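PDB 1Z7M: ATP phosphoribosyltransferase regulatory subunit from Lactococcus lactis, which is required for the first step of histidine biosynthesis and may allow feedback regulation of ATP phosphoribosyltransferase activity by histidine. Local coordinates for residues Y55-P60 against R119-G124; P104-Y109 against E146-S151; F177-A182 against I272-G277; E201-K206 against E230-N235. All coordinates share one frame; numbering follows the deposited sequence.

Contact 1: residues Y55-P60 against R119-G124; sequences YQEVMP and RYSYFG
Arg119 lays its aliphatic stem over one face of the Tyr55 ring, and this pairing sits at one end of a short parallel strand contact. Arg119 CB lies over the ring toward its rim, a CH-pi contact, while Arg119 CG is 3.4 Å from Tyr55 CZ. The bend at chi2 (91°) turns CD away from an extended course, and the guanidinium plane ends 51° from that of the ring. Both polar ends converge on Glu158: Arg119 NH1 in a salt bridge, Tyr55 OH in a hydrogen bond. An alanine in place of Tyr55 would probably leave the Arg119 stem without its aromatic cover and Glu158 without the hydroxyl bond. At the other end, Glu57 reaches out fully extended and crosses Phe123 at about a right angle, with Glu57 OE1 3.3 Å from Phe123 CD1. Backbone bonds fix the register: Gln56 N to Arg119 O (2.9 Å), Ser121 N to Gln56 O (3.0 Å) and Val58 N to Ser121 O (2.8 Å), the last the straightest at 162°. Sequence and topology are consistent with the class II synthetase motif 1 strand lying beside the motif 2 hairpin. Glu57 OE2 pairs with Arg47 and OE1 with Arg40 of the second subunit, so the buried carboxylate is probably held ionised by two arginines and carries the strand contact into the subunit interface.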
loop_
_atom_site.group_PDB
_atom_site.type_symbol
_atom_site.label_atom_id
_atom_site.label_comp_id
_atom_site.label_asym_id
_atom_site.label_seq_id
_atom_site.Cartn_x
_atom_site.Cartn_y
_atom_site.Cartn_z
ATOM N N TYR B 55 26.250 -27.695 -5.528
ATOM C CA TYR B 55 25.001 -26.971 -5.281
ATOM C C TYR B 55 25.016 -25.582 -5.913
ATOM O O TYR B 55 25.870 -24.754 -5.597
ATOM C CB TYR B 55 24.749 -26.820 -3.786
ATOM C CG TYR B 55 24.153 -28.043 -3.151
ATOM C CD1 TYR B 55 24.933 -29.169 -2.903
ATOM C CD2 TYR B 55 22.793 -28.092 -2.827
ATOM C CE1 TYR B 55 24.378 -30.322 -2.345
ATOM C CE2 TYR B 55 22.226 -29.242 -2.272
ATOM C CZ TYR B 55 23.034 -30.354 -2.034
ATOM O OH TYR B 55 22.509 -31.500 -1.483
ATOM N N GLN B 56 24.057 -25.320 -6.792
ATOM C CA GLN B 56 23.981 -24.024 -7.451
ATOM C C GLN B 56 23.182 -23.024 -6.619
ATOM O O GLN B 56 22.044 -23.295 -6.228
ATOM C CB GLN B 56 23.341 -24.168 -8.834
ATOM C CG GLN B 56 23.972 -25.236 -9.708
ATOM C CD GLN B 56 25.501 -25.219 -9.656
ATOM O OE1 GLN B 56 26.139 -24.210 -9.993
ATOM N NE2 GLN B 56 26.099 -26.346 -9.234
ATOM N N GLU B 57 23.781 -21.870 -6.335
ATOM C CA GLU B 57 23.101 -20.848 -5.553
ATOM C C GLU B 57 22.085 -20.137 -6.428
ATOM O O GLU B 57 22.310 -19.933 -7.623
ATOM C CB GLU B 57 24.098 -19.820 -5.005
ATOM C CG GLU B 57 23.440 -18.681 -4.223
ATOM C CD GLU B 57 24.431 -17.678 -3.648
ATOM O OE1 GLU B 57 23.972 -16.688 -3.034
ATOM O OE2 GLU B 57 25.657 -17.876 -3.806
ATOM N N VAL B 58 20.956 -19.782 -5.828
ATOM C CA VAL B 58 19.900 -19.054 -6.520
ATOM C C VAL B 58 19.484 -17.865 -5.661
ATOM O O VAL B 58 19.562 -17.915 -4.434
ATOM C CB VAL B 58 18.672 -19.937 -6.776
ATOM C CG1 VAL B 58 18.606 -21.033 -5.752
ATOM C CG2 VAL B 58 17.406 -19.091 -6.706
ATOM N N MET B 59 19.066 -16.782 -6.301
ATOM C CA MET B 59 18.641 -15.616 -5.552
ATOM C C MET B 59 17.175 -15.407 -5.881
ATOM O O MET B 59 16.835 -14.935 -6.971
ATOM C CB MET B 59 19.487 -14.412 -5.953
ATOM C CG MET B 59 20.909 -14.545 -5.461
ATOM S SD MET B 59 22.012 -13.306 -6.090
ATOM C CE MET B 59 21.372 -11.859 -5.342
ATOM N N PRO B 60 16.281 -15.790 -4.954
ATOM C CA PRO B 60 14.848 -15.639 -5.183
ATOM C C PRO B 60 14.515 -14.168 -5.217
ATOM O O PRO B 60 15.233 -13.351 -4.640
ATOM C CB PRO B 60 14.225 -16.326 -3.974
ATOM C CG PRO B 60 15.314 -17.184 -3.431
ATOM C CD PRO B 60 16.522 -16.335 -3.614
ATOM N N ARG B 119 20.285 -29.308 -7.211
ATOM C CA ARG B 119 20.795 -28.901 -5.906
ATOM C C ARG B 119 20.858 -27.378 -5.872
ATOM O O ARG B 119 21.569 -26.755 -6.654
ATOM C CB ARG B 119 22.188 -29.486 -5.626
ATOM C CG ARG B 119 22.220 -30.972 -5.295
ATOM C CD ARG B 119 22.409 -31.802 -6.554
ATOM N NE ARG B 119 22.154 -33.232 -6.355
ATOM C CZ ARG B 119 22.854 -34.021 -5.546
ATOM N NH1 ARG B 119 23.870 -33.529 -4.840
ATOM N NH2 ARG B 119 22.532 -35.307 -5.452
ATOM N N TYR B 120 20.106 -26.790 -4.952
ATOM C CA TYR B 120 20.034 -25.343 -4.800
ATOM C C TYR B 120 20.558 -24.836 -3.458
ATOM O O TYR B 120 20.506 -25.536 -2.445
ATOM C CB TYR B 120 18.579 -24.908 -4.943
ATOM C CG TYR B 120 18.000 -25.096 -6.314
ATOM C CD1 TYR B 120 16.623 -25.226 -6.500
ATOM C CD2 TYR B 120 18.816 -25.089 -7.435
ATOM C CE1 TYR B 120 16.073 -25.344 -7.786
ATOM C CE2 TYR B 120 18.280 -25.201 -8.718
ATOM C CZ TYR B 120 16.913 -25.330 -8.889
ATOM O OH TYR B 120 16.411 -25.451 -10.165
ATOM N N SER B 121 21.064 -23.612 -3.451
ATOM C CA SER B 121 21.522 -23.022 -2.210
ATOM C C SER B 121 21.088 -21.559 -2.200
ATOM O O SER B 121 20.818 -20.978 -3.251
ATOM C CB SER B 121 23.043 -23.144 -2.061
ATOM O OG SER B 121 23.733 -22.556 -3.141
ATOM N N TYR B 122 20.990 -20.972 -1.012
ATOM C CA TYR B 122 20.595 -19.580 -0.881
ATOM C C TYR B 122 21.252 -18.905 0.319
ATOM O O TYR B 122 21.400 -19.506 1.387
ATOM C CB TYR B 122 19.076 -19.483 -0.768
ATOM C CG TYR B 122 18.475 -20.289 0.366
ATOM C CD1 TYR B 122 18.421 -19.786 1.665
ATOM C CD2 TYR B 122 17.933 -21.550 0.129
ATOM C CE1 TYR B 122 17.837 -20.519 2.699
ATOM C CE2 TYR B 122 17.352 -22.285 1.154
ATOM C CZ TYR B 122 17.305 -21.767 2.433
ATOM O OH TYR B 122 16.720 -22.506 3.435
ATOM N N PHE B 123 21.648 -17.650 0.114
ATOM C CA PHE B 123 22.283 -16.835 1.141
ATOM C C PHE B 123 21.590 -15.490 1.135
ATOM O O PHE B 123 21.862 -14.645 0.286
ATOM C CB PHE B 123 23.769 -16.623 0.835
ATOM C CG PHE B 123 24.545 -17.895 0.660
ATOM C CD1 PHE B 123 24.334 -18.714 -0.453
ATOM C CD2 PHE B 123 25.485 -18.278 1.609
ATOM C CE1 PHE B 123 25.045 -19.888 -0.613
ATOM C CE2 PHE B 123 26.203 -19.451 1.454
ATOM C CZ PHE B 123 25.982 -20.258 0.339
ATOM N N GLY B 124 20.689 -15.286 2.082
ATOM C CA GLY B 124 19.975 -14.027 2.119
ATOM C C GLY B 124 19.038 -13.968 3.294
ATOM O O GLY B 124 19.102 -14.817 4.186
#

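Contact 2: residues P104-Y109 against E146-S151; sequences PLVRLY and ELFGES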
loop_
_atom_site.group_PDB
_atom_site.type_symbol
_atom_site.label_atom_id
_atom_site.label_comp_id
_atom_site.label_asym_id
_atom_site.label_seq_id
_atom_site.Cartn_x
_atom_site.Cartn_y
_atom_site.Cartn_z
ATOM N N PRO B 104 10.067 -20.427 -3.163
ATOM C CA PRO B 104 10.548 -19.950 -4.463
ATOM C C PRO B 104 11.551 -20.890 -5.138
ATOM O O PRO B 104 11.647 -20.922 -6.360
ATOM C CB PRO B 104 11.130 -18.575 -4.134
ATOM C CG PRO B 104 11.588 -18.734 -2.733
ATOM C CD PRO B 104 10.468 -19.510 -2.084
ATOM N N LEU B 105 12.291 -21.659 -4.349
ATOM C CA LEU B 105 13.242 -22.589 -4.919
ATOM C C LEU B 105 12.486 -23.814 -5.431
ATOM O O LEU B 105 12.896 -24.463 -6.400
ATOM C CB LEU B 105 14.278 -23.018 -3.879
ATOM C CG LEU B 105 15.139 -21.952 -3.201
ATOM C CD1 LEU B 105 16.396 -22.586 -2.660
ATOM C CD2 LEU B 105 15.515 -20.882 -4.184
ATOM N N VAL B 106 11.382 -24.145 -4.773
ATOM C CA VAL B 106 10.601 -25.287 -5.197
ATOM C C VAL B 106 9.897 -24.938 -6.494
ATOM O O VAL B 106 9.702 -25.798 -7.345
ATOM C CB VAL B 106 9.572 -25.687 -4.143
ATOM C CG1 VAL B 106 8.599 -26.677 -4.724
ATOM C CG2 VAL B 106 10.271 -26.303 -2.966
ATOM N N ARG B 107 9.518 -23.675 -6.650
ATOM C CA ARG B 107 8.856 -23.234 -7.875
ATOM C C ARG B 107 9.857 -23.295 -9.032
ATOM O O ARG B 107 9.536 -23.764 -10.124
ATOM C CB ARG B 107 8.340 -21.803 -7.714
ATOM C CG ARG B 107 7.668 -21.231 -8.957
ATOM C CD ARG B 107 7.217 -19.801 -8.716
ATOM N NE ARG B 107 8.335 -18.946 -8.327
ATOM C CZ ARG B 107 8.214 -17.840 -7.602
ATOM N NH1 ARG B 107 7.016 -17.454 -7.185
ATOM N NH2 ARG B 107 9.286 -17.123 -7.290
ATOM N N LEU B 108 11.072 -22.817 -8.779
ATOM C CA LEU B 108 12.119 -22.824 -9.792
ATOM C C LEU B 108 12.279 -24.242 -10.345
ATOM O O LEU B 108 12.431 -24.450 -11.552
ATOM C CB LEU B 108 13.446 -22.350 -9.183
ATOM C CG LEU B 108 14.677 -22.455 -10.086
ATOM C CD1 LEU B 108 14.440 -21.651 -11.334
ATOM C CD2 LEU B 108 15.912 -21.963 -9.375
ATOM N N TYR B 109 12.230 -25.219 -9.450
ATOM C CA TYR B 109 12.382 -26.599 -9.845
ATOM C C TYR B 109 11.262 -27.066 -10.772
ATOM O O TYR B 109 11.448 -27.981 -11.575
ATOM C CB TYR B 109 12.445 -27.477 -8.608
ATOM C CG TYR B 109 12.610 -28.918 -8.961
ATOM C CD1 TYR B 109 13.748 -29.362 -9.625
ATOM C CD2 TYR B 109 11.602 -29.835 -8.688
ATOM C CE1 TYR B 109 13.880 -30.696 -10.014
ATOM C CE2 TYR B 109 11.715 -31.173 -9.069
ATOM C CZ TYR B 109 12.858 -31.596 -9.731
ATOM O OH TYR B 109 12.971 -32.917 -10.097
ATOM N N GLU B 146 18.457 -27.017 -0.892
ATOM C CA GLU B 146 17.280 -27.812 -1.224
ATOM C C GLU B 146 17.693 -28.908 -2.196
ATOM O O GLU B 146 18.443 -28.661 -3.137
ATOM C CB GLU B 146 16.212 -26.952 -1.896
ATOM C CG GLU B 146 15.759 -25.760 -1.095
ATOM C CD GLU B 146 15.002 -26.148 0.164
ATOM O OE1 GLU B 146 14.112 -27.019 0.056
ATOM O OE2 GLU B 146 15.279 -25.582 1.255
ATOM N N LEU B 147 17.209 -30.120 -1.975
ATOM C CA LEU B 147 17.539 -31.215 -2.859
ATOM C C LEU B 147 16.256 -31.665 -3.547
ATOM O O LEU B 147 15.296 -32.043 -2.881
ATOM C CB LEU B 147 18.146 -32.355 -2.050
ATOM C CG LEU B 147 19.406 -32.959 -2.661
ATOM C CD1 LEU B 147 19.864 -34.121 -1.818
ATOM C CD2 LEU B 147 19.131 -33.400 -4.090
ATOM N N PHE B 148 16.227 -31.608 -4.875
ATOM C CA PHE B 148 15.028 -32.007 -5.627
ATOM C C PHE B 148 15.326 -33.045 -6.699
ATOM O O PHE B 148 16.325 -32.935 -7.405
ATOM C CB PHE B 148 14.404 -30.803 -6.337
ATOM C CG PHE B 148 13.971 -29.704 -5.422
ATOM C CD1 PHE B 148 14.283 -28.386 -5.721
ATOM C CD2 PHE B 148 13.218 -29.975 -4.286
ATOM C CE1 PHE B 148 13.853 -27.348 -4.910
ATOM C CE2 PHE B 148 12.782 -28.941 -3.466
ATOM C CZ PHE B 148 13.100 -27.625 -3.780
ATOM N N GLY B 149 14.451 -34.036 -6.831
ATOM C CA GLY B 149 14.630 -35.048 -7.860
ATOM C C GLY B 149 15.385 -36.310 -7.497
ATOM O O GLY B 149 14.907 -37.414 -7.763
ATOM N N GLU B 150 16.565 -36.152 -6.908
ATOM C CA GLU B 150 17.395 -37.282 -6.517
ATOM C C GLU B 150 16.551 -38.344 -5.820
ATOM O O GLU B 150 15.462 -38.055 -5.322
ATOM C CB GLU B 150 18.506 -36.806 -5.583
ATOM C CG GLU B 150 19.615 -37.821 -5.327
ATOM C CD GLU B 150 20.480 -38.058 -6.556
ATOM O OE1 GLU B 150 21.114 -37.082 -7.036
ATOM O OE2 GLU B 150 20.525 -39.219 -7.040
ATOM N N SER B 151 17.061 -39.572 -5.792
ATOM C CA SER B 151 16.372 -40.699 -5.161
ATOM C C SER B 151 16.209 -40.509 -3.654
ATOM O O SER B 151 16.995 -39.816 -3.017
ATOM C CB SER B 151 17.138 -42.000 -5.439
ATOM O OG SER B 151 18.491 -41.885 -5.037
#
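Phe148 and Tyr109 meet where helix 102-111 packs on strand 139-148, the second strand of what sequence and topology suggest is the class II motif 2 hairpin. The strand and helix segments run 26° apart, with axes 9.8 Å from each other at closest approach. The dense part surrounds Phe148. Its CB stands over the centre of the Tyr109 ring, 3.5 Å from the centroid and only 4° off the normal, as a CH-pi contact. The two side chains slide past each other in opposite directions, an oblique aromatic pair with planes 32° apart. The far part of the Phe148 ring continues toward the helix: CE1 is 3.4 Å from Leu105 O, and CE2 is 3.7 Å from Val106 CG2. Leu311 of helix 308-312 touches Val106, Tyr109 and Phe148 and helps enclose the cluster. An alanine at Tyr109 would probably leave Phe148 CB without its aromatic support and Thr116 O without a weak bond from the hydroxyl. Toward Gly149, which is partly exposed, the packing thins: this residue meets the helix mainly through its CA, 3.5 Å from Tyr109 OH. At the opposite end of the contact Glu146 sends its OE1 to Tyr307 OH, while its CG lies 3.6 Å from Leu105 CD1.

Contact 3: residues F177-A182 against I272-G277; sequences FEIGSA and IIIDLG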
loop_
_atom_site.group_PDB
_atom_site.type_symbol
_atom_site.label_atom_id
_atom_site.label_comp_id
_atom_site.label_asym_id
_atom_site.label_seq_id
_atom_site.Cartn_x
_atom_site.Cartn_y
_atom_site.Cartn_z
ATOM N N PHE B 177 22.597 -32.404 17.610
ATOM C CA PHE B 177 21.828 -32.592 16.398
ATOM C C PHE B 177 20.728 -33.618 16.718
ATOM O O PHE B 177 21.009 -34.651 17.328
ATOM C CB PHE B 177 22.758 -33.110 15.317
ATOM C CG PHE B 177 22.151 -33.127 13.978
ATOM C CD1 PHE B 177 22.244 -32.022 13.151
ATOM C CD2 PHE B 177 21.483 -34.256 13.528
ATOM C CE1 PHE B 177 21.681 -32.038 11.881
ATOM C CE2 PHE B 177 20.912 -34.290 12.262
ATOM C CZ PHE B 177 21.012 -33.178 11.434
ATOM N N GLU B 178 19.487 -33.327 16.326
ATOM C CA GLU B 178 18.343 -34.214 16.601
ATOM C C GLU B 178 17.566 -34.623 15.364
ATOM O O GLU B 178 17.180 -33.775 14.566
ATOM C CB GLU B 178 17.346 -33.543 17.547
ATOM C CG GLU B 178 17.839 -33.297 18.960
ATOM C CD GLU B 178 16.871 -32.433 19.767
ATOM O OE1 GLU B 178 17.144 -32.185 20.962
ATOM O OE2 GLU B 178 15.839 -31.992 19.206
ATOM N N ILE B 179 17.313 -35.918 15.212
ATOM C CA ILE B 179 16.541 -36.388 14.073
ATOM C C ILE B 179 15.233 -37.013 14.525
ATOM O O ILE B 179 15.109 -37.492 15.652
ATOM C CB ILE B 179 17.312 -37.408 13.251
ATOM C CG1 ILE B 179 17.735 -38.581 14.132
ATOM C CG2 ILE B 179 18.509 -36.751 12.630
ATOM C CD1 ILE B 179 18.449 -39.670 13.364
ATOM N N GLY B 180 14.255 -37.005 13.633
ATOM C CA GLY B 180 12.963 -37.563 13.972
ATOM C C GLY B 180 12.197 -38.048 12.759
ATOM O O GLY B 180 12.713 -38.027 11.638
ATOM N N SER B 181 10.960 -38.479 12.991
ATOM C CA SER B 181 10.114 -38.986 11.922
ATOM C C SER B 181 8.656 -38.529 12.000
ATOM O O SER B 181 7.969 -38.784 12.986
ATOM C CB SER B 181 10.162 -40.504 11.929
ATOM O OG SER B 181 9.296 -41.032 10.944
ATOM N N ALA B 182 8.194 -37.853 10.950
ATOM C CA ALA B 182 6.826 -37.375 10.898
ATOM C C ALA B 182 5.932 -38.598 10.865
ATOM O O ALA B 182 4.846 -38.613 11.436
ATOM C CB ALA B 182 6.610 -36.540 9.649
ATOM N N ILE B 272 24.575 -38.477 16.810
ATOM C CA ILE B 272 23.218 -38.056 16.499
ATOM C C ILE B 272 22.285 -38.385 17.659
ATOM O O ILE B 272 22.526 -39.317 18.427
ATOM C CB ILE B 272 22.694 -38.758 15.226
ATOM C CG1 ILE B 272 23.641 -38.487 14.064
ATOM C CG2 ILE B 272 21.298 -38.278 14.900
ATOM C CD1 ILE B 272 23.948 -37.033 13.873
ATOM N N ILE B 273 21.219 -37.613 17.783
ATOM C CA ILE B 273 20.258 -37.837 18.838
ATOM C C ILE B 273 18.880 -38.082 18.238
ATOM O O ILE B 273 18.429 -37.355 17.357
ATOM C CB ILE B 273 20.248 -36.651 19.779
ATOM C CG1 ILE B 273 21.585 -36.600 20.503
ATOM C CG2 ILE B 273 19.130 -36.767 20.754
ATOM C CD1 ILE B 273 21.824 -35.316 21.248
ATOM N N ILE B 274 18.223 -39.135 18.699
ATOM C CA ILE B 274 16.911 -39.459 18.181
ATOM C C ILE B 274 15.826 -38.935 19.111
ATOM O O ILE B 274 15.813 -39.242 20.307
ATOM C CB ILE B 274 16.764 -40.992 17.979
ATOM C CG1 ILE B 274 17.833 -41.485 16.994
ATOM C CG2 ILE B 274 15.359 -41.318 17.472
ATOM C CD1 ILE B 274 17.812 -42.977 16.685
ATOM N N ASP B 275 14.938 -38.112 18.558
ATOM C CA ASP B 275 13.842 -37.555 19.335
ATOM C C ASP B 275 12.525 -38.062 18.774
ATOM O O ASP B 275 12.068 -37.620 17.721
ATOM C CB ASP B 275 13.843 -36.028 19.290
ATOM C CG ASP B 275 12.992 -35.420 20.394
ATOM O OD1 ASP B 275 11.956 -36.029 20.755
ATOM O OD2 ASP B 275 13.357 -34.334 20.903
ATOM N N LEU B 276 11.915 -39.006 19.474
ATOM C CA LEU B 276 10.650 -39.555 19.021
ATOM C C LEU B 276 9.508 -38.660 19.487
ATOM O O LEU B 276 8.343 -38.942 19.231
ATOM C CB LEU B 276 10.474 -40.971 19.571
ATOM C CG LEU B 276 11.466 -42.012 19.052
ATOM C CD1 LEU B 276 11.279 -43.329 19.786
ATOM C CD2 LEU B 276 11.256 -42.188 17.566
ATOM N N GLY B 277 9.853 -37.579 20.177
ATOM C CA GLY B 277 8.834 -36.667 20.657
ATOM C C GLY B 277 8.827 -35.381 19.864
ATOM O O GLY B 277 8.202 -34.403 20.256
#
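Ile179 is bonded through both its backbone N-H and its C=O to Ile273 and Asp275, the first class of interaction. Ile179 N donates to Ile273 O (2.8 Å, 164°), and Asp275 N donates to Ile179 O (3.0 Å, 176°); each donor lies nearly on the line of the carbonyl it meets. A third bond, Ile273 N to Phe177 O at 3.0 Å, is weak and bent. The pattern is that of parallel strands at the edge of the mixed sheet, joined by a long, mostly helical connection. Apolar contacts form the second class, on the sheet face that carries Phe177, Ile179, Ile272 and Ile274. Ile179 crosses Ile272 at about a right angle, its CD1 3.5 Å from Ile272 CG2. Phe177 lies beside Ile272, pointing the same way, with CD2 3.7 Å from Ile272 CD1. Helix 152-169 covers Phe177 and Ile179. Charged groups make the third class: Glu178, on the other face, and Asp275 just past the strand. Asp275 OD1 accepts from Gly277 N at 2.7 Å, an Asx turn, which helps to hold its carboxylate. Its OD2 sits 3.8 Å from Glu178 OE2, the side chains parallel in direction but their carboxylate planes 70° apart. The like charges would repel, so the acidic pair probably depends on the basic side chain of another protein's chain that pairs with Glu178 OE2, whereas the apolar contacts need none.

Contact 4: residues E201-K206 against E230-N235; sequences ELLLKK and EIFITN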
loop_
_atom_site.group_PDB
_atom_site.type_symbol
_atom_site.label_atom_id
_atom_site.label_comp_id
_atom_site.label_asym_id
_atom_site.label_seq_id
_atom_site.Cartn_x
_atom_site.Cartn_y
_atom_site.Cartn_z
ATOM N N GLU B 201 -0.093 -30.470 20.949
ATOM C CA GLU B 201 0.151 -29.431 21.921
ATOM C C GLU B 201 0.889 -30.008 23.135
ATOM O O GLU B 201 1.749 -29.343 23.725
ATOM C CB GLU B 201 -1.168 -28.786 22.342
ATOM C CG GLU B 201 -0.988 -27.634 23.332
ATOM C CD GLU B 201 -0.183 -26.460 22.750
ATOM O OE1 GLU B 201 0.250 -25.579 23.540
ATOM O OE2 GLU B 201 0.007 -26.419 21.507
ATOM N N LEU B 202 0.565 -31.247 23.497
ATOM C CA LEU B 202 1.196 -31.894 24.636
ATOM C C LEU B 202 2.680 -32.119 24.408
ATOM O O LEU B 202 3.491 -31.920 25.313
ATOM C CB LEU B 202 0.502 -33.223 24.944
ATOM C CG LEU B 202 -0.849 -33.133 25.667
ATOM C CD1 LEU B 202 -1.410 -34.518 25.879
ATOM C CD2 LEU B 202 -0.674 -32.449 27.002
ATOM N N LEU B 203 3.037 -32.528 23.199
ATOM C CA LEU B 203 4.431 -32.778 22.848
ATOM C C LEU B 203 5.239 -31.499 22.682
ATOM O O LEU B 203 6.437 -31.456 22.992
ATOM C CB LEU B 203 4.495 -33.578 21.558
ATOM C CG LEU B 203 4.240 -35.082 21.651
ATOM C CD1 LEU B 203 3.983 -35.615 20.267
ATOM C CD2 LEU B 203 5.438 -35.785 22.267
ATOM N N LEU B 204 4.577 -30.467 22.173
ATOM C CA LEU B 204 5.192 -29.176 21.949
ATOM C C LEU B 204 5.650 -28.515 23.208
ATOM O O LEU B 204 6.715 -27.901 23.250
ATOM C CB LEU B 204 4.209 -28.243 21.298
ATOM C CG LEU B 204 4.121 -28.393 19.798
ATOM C CD1 LEU B 204 2.962 -27.565 19.286
ATOM C CD2 LEU B 204 5.426 -27.951 19.193
ATOM N N LYS B 205 4.809 -28.612 24.222
ATOM C CA LYS B 205 5.089 -28.004 25.496
ATOM C C LYS B 205 5.632 -29.035 26.459
ATOM O O LYS B 205 5.925 -28.711 27.604
ATOM C CB LYS B 205 3.800 -27.409 26.035
ATOM C CG LYS B 205 3.014 -26.612 25.003
ATOM C CD LYS B 205 3.666 -25.273 24.686
ATOM C CE LYS B 205 3.917 -24.474 25.950
ATOM N NZ LYS B 205 2.701 -24.353 26.824
ATOM N N LYS B 206 5.800 -30.266 25.983
ATOM C CA LYS B 206 6.276 -31.317 26.851
ATOM C C LYS B 206 5.496 -31.191 28.127
ATOM O O LYS B 206 6.013 -31.179 29.252
ATOM C CB LYS B 206 7.778 -31.232 27.081
ATOM C CG LYS B 206 8.583 -31.535 25.829
ATOM C CD LYS B 206 10.028 -31.846 26.156
ATOM C CE LYS B 206 10.819 -32.147 24.901
ATOM N NZ LYS B 206 10.129 -33.144 24.044
ATOM N N GLU B 230 7.649 -41.753 28.020
ATOM C CA GLU B 230 9.087 -41.776 27.779
ATOM C C GLU B 230 9.612 -40.879 26.655
ATOM O O GLU B 230 10.552 -40.115 26.872
ATOM C CB GLU B 230 9.514 -43.225 27.513
ATOM C CG GLU B 230 10.934 -43.590 27.939
ATOM C CD GLU B 230 11.116 -43.603 29.447
ATOM O OE1 GLU B 230 12.180 -44.078 29.909
ATOM O OE2 GLU B 230 10.200 -43.134 30.165
ATOM N N ILE B 231 9.027 -40.973 25.461
ATOM C CA ILE B 231 9.482 -40.169 24.332
ATOM C C ILE B 231 9.447 -38.677 24.622
ATOM O O ILE B 231 9.938 -37.874 23.831
ATOM C CB ILE B 231 8.643 -40.404 23.091
ATOM C CG1 ILE B 231 7.202 -39.975 23.365
ATOM C CG2 ILE B 231 8.735 -41.846 22.671
ATOM C CD1 ILE B 231 6.337 -39.898 22.128
ATOM N N PHE B 232 8.857 -38.299 25.748
ATOM C CA PHE B 232 8.797 -36.898 26.129
ATOM C C PHE B 232 10.076 -36.447 26.804
ATOM O O PHE B 232 10.370 -35.264 26.798
ATOM C CB PHE B 232 7.669 -36.654 27.124
ATOM C CG PHE B 232 6.370 -36.237 26.510
ATOM C CD1 PHE B 232 5.770 -36.999 25.514
ATOM C CD2 PHE B 232 5.706 -35.116 26.988
ATOM C CE1 PHE B 232 4.529 -36.648 25.014
ATOM C CE2 PHE B 232 4.469 -34.763 26.491
ATOM C CZ PHE B 232 3.878 -35.527 25.506
ATOM N N ILE B 233 10.832 -37.368 27.400
ATOM C CA ILE B 233 12.035 -36.960 28.120
ATOM C C ILE B 233 13.319 -37.755 27.961
ATOM O O ILE B 233 14.215 -37.609 28.794
ATOM C CB ILE B 233 11.769 -36.873 29.642
ATOM C CG1 ILE B 233 11.502 -38.269 30.199
ATOM C CG2 ILE B 233 10.592 -35.949 29.927
ATOM C CD1 ILE B 233 11.283 -38.290 31.699
ATOM N N THR B 234 13.428 -38.593 26.931
ATOM C CA THR B 234 14.661 -39.361 26.747
ATOM C C THR B 234 15.020 -39.719 25.326
ATOM O O THR B 234 14.151 -39.956 24.497
ATOM C CB THR B 234 14.647 -40.691 27.506
ATOM O OG1 THR B 234 15.931 -41.318 27.361
ATOM C CG2 THR B 234 13.591 -41.623 26.939
ATOM N N ASN B 235 16.320 -39.773 25.054
ATOM C CA ASN B 235 16.790 -40.149 23.726
ATOM C C ASN B 235 17.797 -41.299 23.836
ATOM O O ASN B 235 18.601 -41.503 22.923
ATOM C CB ASN B 235 17.476 -38.984 23.007
ATOM C CG ASN B 235 16.910 -37.644 23.385
ATOM O OD1 ASN B 235 17.053 -37.205 24.519
ATOM N ND2 ASN B 235 16.271 -36.975 22.434
#
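Leu203 has CG anti to its carbonyl carbon (chi1 -79°), and Phe232 is turned by chi1 of -93°; these torsions place the two CG atoms, and the side chains cross at about a right angle. Leu203 CG is 3.7 Å from Phe232 CE1. Around the rest of the ring, Leu202 CB is 4.1 Å from Phe232 CZ and Lys206 CA is 3.8 Å from Phe232 CD2, so the phenyl group lies against the end of helix 196-204 and the residue that leaves it. Ile231 adds a smaller apolar touch, its CD1 4.2 Å from Leu203 CD2. The helix ends in a Schellman motif, with Lys206 at the C-prime position and phi of 45°; Asp207 N bonds to Leu202 O and Lys206 N, weakly, to Leu203 O. Leu202 O also lies 3.2 Å from Phe232 CE2, which places the ring against the capped end. The bend at chi4 of Lys206 directs NZ to Phe232 O, a weak hydrogen bond of 3.5 Å. Leu208 and Leu211 of helix 208-217 also touch Phe232, so the ring touches both helices 196-204 and 208-217. Lys206 makes a cation-pi contact with an aromatic side chain of another protein's chain. Apolar burial therefore probably does most of the joining here, while the lysine charge is held only lightly by the carbonyl and turned toward the partner protein.

The four contacts are all buried but fall into two pairs. Contacts 1 and 2 lie on the same sheet, through neighbouring strands 118-127 and 139-148; they touch through an Arg119 to Glu150 salt bridge, and both reach the second subunit. Contact 1 joins strands by backbone bonds and sends its charges to partners outside it, contact 2 a helix to a strand by aromatic packing. Contacts 3 and 4 lie on the other side of the chain's centre from contact 1 and touch each other: Ile274 O probably bonds with Asn235 ND2. Contact 3 sits at the far edge of that sheet, contact 4 among helices, and both reach the chain of another protein through charged side chains.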